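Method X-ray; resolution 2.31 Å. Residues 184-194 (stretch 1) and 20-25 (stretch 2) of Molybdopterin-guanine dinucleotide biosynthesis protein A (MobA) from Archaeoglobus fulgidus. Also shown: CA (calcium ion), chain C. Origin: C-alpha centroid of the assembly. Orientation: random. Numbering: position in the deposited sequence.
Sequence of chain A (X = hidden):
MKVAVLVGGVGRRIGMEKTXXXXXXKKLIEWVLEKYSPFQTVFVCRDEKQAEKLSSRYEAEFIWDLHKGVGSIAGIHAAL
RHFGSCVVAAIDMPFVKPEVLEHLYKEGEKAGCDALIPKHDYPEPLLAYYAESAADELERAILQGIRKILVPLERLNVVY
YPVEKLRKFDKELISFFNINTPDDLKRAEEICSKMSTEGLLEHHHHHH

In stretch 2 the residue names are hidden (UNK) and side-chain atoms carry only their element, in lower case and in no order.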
ATOM      1  N   ASP A 184      13.428   5.569 -11.795  1.00 39.51           N
ATOM      2  CA  ASP A 184      13.261   5.025 -10.458  1.00 33.10           C
ATOM      3  C   ASP A 184      14.051   3.735 -10.274  1.00 43.82           C
ATOM      4  O   ASP A 184      14.682   3.556  -9.242  1.00 47.44           O
ATOM      5  CB  ASP A 184      11.791   4.743 -10.156  1.00 42.46           C
ATOM      6  CG  ASP A 184      10.955   6.003 -10.096  1.00 40.94           C
ATOM      7  OD1 ASP A 184      11.511   7.053  -9.727  1.00 35.00           O
ATOM      8  OD2 ASP A 184       9.744   5.952 -10.406  1.00 36.04           O
ATOM      9  N   LEU A 185      13.992   2.824 -11.247  1.00 39.59           N
ATOM     10  CA  LEU A 185      14.744   1.568 -11.146  1.00 41.11           C
ATOM     11  C   LEU A 185      16.222   1.873 -10.971  1.00 43.48           C
ATOM     12  O   LEU A 185      16.905   1.225 -10.183  1.00 51.16           O
ATOM     13  CB  LEU A 185      14.558   0.693 -12.397  1.00 46.79           C
ATOM     14  CG  LEU A 185      13.295  -0.174 -12.470  1.00 53.04           C
ATOM     15  CD1 LEU A 185      12.099   0.710 -12.259  1.00 63.27           C
ATOM     16  CD2 LEU A 185      13.200  -0.893 -13.809  1.00 61.08           C
ATOM     17  N   LYS A 186      16.710   2.869 -11.702  1.00 38.63           N
ATOM     18  CA  LYS A 186      18.108   3.251 -11.619  1.00 45.18           C
ATOM     19  C   LYS A 186      18.428   3.710 -10.211  1.00 49.16           C
ATOM     20  O   LYS A 186      19.434   3.301  -9.645  1.00 52.79           O
ATOM     21  CB  LYS A 186      18.411   4.375 -12.606  1.00 48.46           C
ATOM     22  CG  LYS A 186      19.885   4.730 -12.745  1.00 50.84           C
ATOM     23  CD  LYS A 186      20.073   5.771 -13.854  1.00 58.75           C
ATOM     24  CE  LYS A 186      21.534   6.119 -14.107  1.00 48.99           C
ATOM     25  NZ  LYS A 186      22.151   6.825 -12.962  1.00 55.62           N
ATOM     26  N   ARG A 187      17.573   4.557  -9.640  1.00 53.80           N
ATOM     27  CA  ARG A 187      17.815   5.043  -8.283  1.00 54.17           C
ATOM     28  C   ARG A 187      17.579   3.930  -7.266  1.00 48.46           C
ATOM     29  O   ARG A 187      18.393   3.721  -6.366  1.00 51.10           O
ATOM     30  CB  ARG A 187      16.914   6.239  -7.951  1.00 53.98           C
ATOM     31  CG  ARG A 187      17.641   7.328  -7.162  1.00 71.91           C
ATOM     32  CD  ARG A 187      16.941   7.724  -5.862  1.00 70.31           C
ATOM     33  NE  ARG A 187      15.695   8.459  -6.076  1.00 69.93           N
ATOM     34  CZ  ARG A 187      14.993   9.041  -5.103  1.00 70.71           C
ATOM     35  NH1 ARG A 187      13.864   9.684  -5.383  1.00 58.32           N
ATOM     36  NH2 ARG A 187      15.423   8.989  -3.846  1.00 57.57           N
ATOM     37  N   ALA A 188      16.460   3.225  -7.416  1.00 41.48           N
ATOM     38  CA  ALA A 188      16.110   2.124  -6.526  1.00 45.74           C
ATOM     39  C   ALA A 188      17.301   1.192  -6.371  1.00 45.65           C
ATOM     40  O   ALA A 188      17.611   0.750  -5.268  1.00 53.41           O
ATOM     41  CB  ALA A 188      14.919   1.360  -7.073  1.00 25.08           C
ATOM     42  N   GLU A 189      17.966   0.902  -7.483  1.00 51.30           N
ATOM     43  CA  GLU A 189      19.137   0.037  -7.469  1.00 48.76           C
ATOM     44  C   GLU A 189      20.236   0.616  -6.596  1.00 45.33           C
ATOM     45  O   GLU A 189      20.806  -0.098  -5.782  1.00 56.15           O
ATOM     46  CB  GLU A 189      19.683  -0.160  -8.882  1.00 48.08           C
ATOM     47  CG  GLU A 189      19.226  -1.429  -9.574  1.00 60.63           C
ATOM     48  CD  GLU A 189      19.627  -2.689  -8.822  1.00 61.33           C
ATOM     49  OE1 GLU A 189      20.801  -2.804  -8.406  1.00 63.37           O
ATOM     50  OE2 GLU A 189      18.767  -3.577  -8.660  1.00 65.30           O
ATOM     51  N   GLU A 190      20.533   1.902  -6.759  1.00 39.06           N
ATOM     52  CA  GLU A 190      21.588   2.537  -5.969  1.00 44.67           C
ATOM     53  C   GLU A 190      21.268   2.468  -4.480  1.00 43.65           C
ATOM     54  O   GLU A 190      22.152   2.250  -3.657  1.00 54.84           O
ATOM     55  CB  GLU A 190      21.759   4.008  -6.371  1.00 46.80           C
ATOM     56  CG  GLU A 190      21.731   4.283  -7.873  1.00 61.13           C
ATOM     57  CD  GLU A 190      21.923   5.769  -8.216  1.00 73.42           C
ATOM     58  OE1 GLU A 190      21.401   6.638  -7.473  1.00 64.64           O
ATOM     59  OE2 GLU A 190      22.581   6.063  -9.244  1.00 75.03           O
ATOM     60  N   ILE A 191      19.999   2.659  -4.145  1.00 48.04           N
ATOM     61  CA  ILE A 191      19.554   2.628  -2.759  1.00 53.22           C
ATOM     62  C   ILE A 191      19.716   1.240  -2.143  1.00 57.13           C
ATOM     63  O   ILE A 191      20.322   1.103  -1.080  1.00 64.46           O
ATOM     64  CB  ILE A 191      18.072   3.075  -2.644  1.00 47.17           C
ATOM     65  CG1 ILE A 191      17.954   4.548  -3.044  1.00 49.66           C
ATOM     66  CG2 ILE A 191      17.559   2.868  -1.231  1.00 42.95           C
ATOM     67  CD1 ILE A 191      16.537   5.060  -3.094  1.00 46.92           C
ATOM     68  N   CYS A 192      19.182   0.211  -2.800  1.00 58.00           N
ATOM     69  CA  CYS A 192      19.297  -1.144  -2.271  1.00 58.70           C
ATOM     70  C   CYS A 192      20.750  -1.608  -2.280  1.00 62.36           C
ATOM     71  O   CYS A 192      21.096  -2.568  -1.597  1.00 64.86           O
ATOM     72  CB  CYS A 192      18.427  -2.128  -3.066  1.00 53.95           C
ATOM     73  SG  CYS A 192      19.022  -2.534  -4.739  1.00 63.01           S
ATOM     74  N   SER A 193      21.597  -0.926  -3.048  1.00 62.11           N
ATOM     75  CA  SER A 193      23.013  -1.282  -3.117  1.00 70.98           C
ATOM     76  C   SER A 193      23.757  -0.785  -1.888  1.00 74.32           C
ATOM     77  O   SER A 193      24.532  -1.524  -1.278  1.00 76.91           O
ATOM     78  CB  SER A 193      23.663  -0.691  -4.369  1.00 70.62           C
ATOM     79  OG  SER A 193      23.261  -1.392  -5.532  1.00 80.49           O
ATOM     80  N   LYS A 194      23.524   0.472  -1.530  1.00 79.44           N
ATOM     81  CA  LYS A 194      24.179   1.054  -0.367  1.00 83.35           C
ATOM     82  C   LYS A 194      23.681   0.416   0.930  1.00 87.25           C
ATOM     83  O   LYS A 194      24.345   0.503   1.960  1.00 92.38           O
ATOM     84  CB  LYS A 194      23.957   2.573  -0.337  1.00 76.91           C
ATOM     85  CG  LYS A 194      24.580   3.275   0.867  1.00 77.32           C
ATOM     86  CD  LYS A 194      24.729   4.773   0.631  1.00 77.37           C
ATOM     87  CE  LYS A 194      25.735   5.054  -0.485  1.00 83.19           C
ATOM     88  NZ  LYS A 194      25.937   6.513  -0.729  1.00 78.88           N
ATOM     89  N   UNK A  20       7.288  -8.630 -10.574  1.00 43.66           N
ATOM     90  CA  UNK A  20       8.427  -9.233 -11.241  1.00 44.76           C
ATOM     91  C   UNK A  20       9.679  -8.360 -11.338  1.00 39.41           C
ATOM     92  O   UNK A  20      10.753  -8.858 -11.669  1.00 47.59           O
ATOM     93  c   UNK A  20       6.830 -11.663 -11.460  1.00 54.31           C
ATOM     94  c   UNK A  20       6.764 -10.628 -12.589  1.00 46.95           C
ATOM     95  c   UNK A  20       7.992  -9.712 -12.628  1.00 38.13           C
ATOM     96  o   UNK A  20       7.809 -12.436 -11.413  1.00 50.90           O
ATOM     97  o   UNK A  20       5.904 -11.704 -10.620  1.00 49.60           O
ATOM     98  N   UNK A  21       9.547  -7.071 -11.046  1.00 37.54           N
ATOM     99  CA  UNK A  21      10.683  -6.154 -11.102  1.00 37.67           C
ATOM    100  C   UNK A  21      11.835  -6.649 -10.228  1.00 43.90           C
ATOM    101  O   UNK A  21      11.634  -7.032  -9.073  1.00 44.80           O
ATOM    102  c   UNK A  21      11.485  -3.818 -10.667  1.00 48.62           C
ATOM    103  c   UNK A  21      10.284  -4.744 -10.632  1.00 45.75           C
ATOM    104  c   UNK A  21       9.168  -4.209 -11.506  1.00 50.48           C
ATOM    105  N   UNK A  22      13.041  -6.632 -10.787  1.00 50.89           N
ATOM    106  CA  UNK A  22      14.233  -7.092 -10.078  1.00 52.92           C
ATOM    107  C   UNK A  22      14.933  -5.980  -9.322  1.00 46.80           C
ATOM    108  O   UNK A  22      15.471  -5.055  -9.923  1.00 50.53           O
ATOM    109 se   UNK A  22      14.859 -10.423 -10.237  1.00 87.53          SE
ATOM    110  c   UNK A  22      16.733 -10.913 -10.467  1.00 81.24           C
ATOM    111  c   UNK A  22      14.775  -9.054 -11.599  1.00 69.22           C
ATOM    112  c   UNK A  22      15.220  -7.716 -11.063  1.00 56.19           C
ATOM    113  N   UNK A  23      14.931  -6.083  -8.002  1.00 43.77           N
ATOM    114  CA  UNK A  23      15.577  -5.091  -7.167  1.00 42.54           C
ATOM    115  C   UNK A  23      16.709  -5.790  -6.434  1.00 47.84           C
ATOM    116  O   UNK A  23      16.465  -6.646  -5.586  1.00 53.73           O
ATOM    117  c   UNK A  23      15.958  -2.417  -6.057  1.00 53.47           C
ATOM    118  c   UNK A  23      14.569  -3.023  -5.942  1.00 47.22           C
ATOM    119  c   UNK A  23      13.999  -2.774  -4.561  1.00 51.58           C
ATOM    120  c   UNK A  23      14.592  -4.534  -6.154  1.00 46.28           C
ATOM    121  N   UNK A  24      17.943  -5.431  -6.766  1.00 45.23           N
ATOM    122  CA  UNK A  24      19.107  -6.036  -6.138  1.00 47.49           C
ATOM    123  C   UNK A  24      19.040  -7.553  -6.205  1.00 47.24           C
ATOM    124  O   UNK A  24      19.273  -8.236  -5.211  1.00 47.51           O
ATOM    125  s   UNK A  24      20.288  -4.104  -4.472  1.00 54.09           S
ATOM    126  c   UNK A  24      19.234  -5.582  -4.680  1.00 49.81           C
ATOM    127  N   UNK A  25      18.711  -8.066  -7.387  1.00 41.79           N
ATOM    128  CA  UNK A  25      18.645  -9.502  -7.593  1.00 38.16           C
ATOM    129  C   UNK A  25      17.456 -10.229  -6.997  1.00 42.96           C
ATOM    130  O   UNK A  25      17.423 -11.463  -6.986  1.00 43.79           O
TER
HETATM  131 CA    CA C 210       9.382   8.593  -9.367  0.50 46.48          CA
HETATM  132  O   HOH W   1      18.804  -6.477  -9.703  1.00 56.52           O

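Position 20 carries five side-chain atoms: three carbons in a row, the third bearing two oxygens. That is a carboxylate on a two-methylene arm, and nothing on stretch 1 lies within reach of it. The residue is Glu-20. It stands outside this contact, and its oxygens are engaged by the chain just beside the stretch.

Position 21 has three carbons, one attached to the backbone and carrying the other two. One of the outer carbons comes within 4.5 Å of CG of Leu-185. A fork at the first side-chain carbon with no further atoms gives valine. The CA-to-CB bond of Val-21 points toward the helix, and the carbon near Leu-185 is its CG1, a loose apolar touch at the start of the interface.

At position 22 an unbranched chain runs through two carbons, a selenium and a last carbon, and none of these atoms touches stretch 1. The selenium identifies selenomethionine, the labelled form of methionine, so this is Met-22. Its CB, the nearest side-chain atom, stays 6.0 Å from Glu-189 OE2, and the end of the chain leads away; the backbone comes nearer, with Met-22 O 3.8 Å from Glu-189 OE2.

Position 23 shows four carbons, forked at the second. One of the two terminal carbons approaches the sulfur of Cys-192 and the methyl of Ala-188. The fork one carbon further out than in Val-21 makes this Leu-23. Its CA-to-CB bond points sideways, but the end of the chain turns in to the helix: CD2 lies 3.3 Å from SG of Cys-192 and 4.0 Å from CB of Ala-188. The buried leucine thus packs against residues one helical turn apart.

Position 24 has one carbon followed by one sulfur, and that sulfur sits 2.0 Å from SG of Cys-192. Such a distance is a covalent bond, so the residue is Cys-24, half of a disulfide whose chi3 of 92° is close to the relaxed value. Its backbone takes part as well: Cys-24 N donates to Glu-189 OE2 at 2.8 Å, with a nearly straight angle of 165°.

Position 25 has no side-chain atoms and is Gly-25. Its phi of 74° favours glycine, and an ideal CB would meet nothing of stretch 1 within 5.5 Å, so the helix gives no sign of crowding a side chain here. A water accepts from Gly-25 N at 2.8 Å and donates to Glu-189 OE2 at 3.1 Å, carrying the carboxylate's reach one residue further.

The contact covers only 300 Å² in all, yet it combines three kinds of hold. Ala-188 and Cys-192 point toward the short segment and give Leu-23 an apolar surface; the disulfide ties together residues far apart in sequence; and Glu-189, whose CA-to-CB bond points sideways, bends its end inward to receive a backbone NH. The helix backs this arrangement, with Cys-192 N bonded to Ala-188 O at 3.0 Å. The rule to read is economical: a crosslink with a buried leucine beside it and a carboxylate that accepts from the backbone N of Cys-24.

Stretch 2 20-25: EVMLCG
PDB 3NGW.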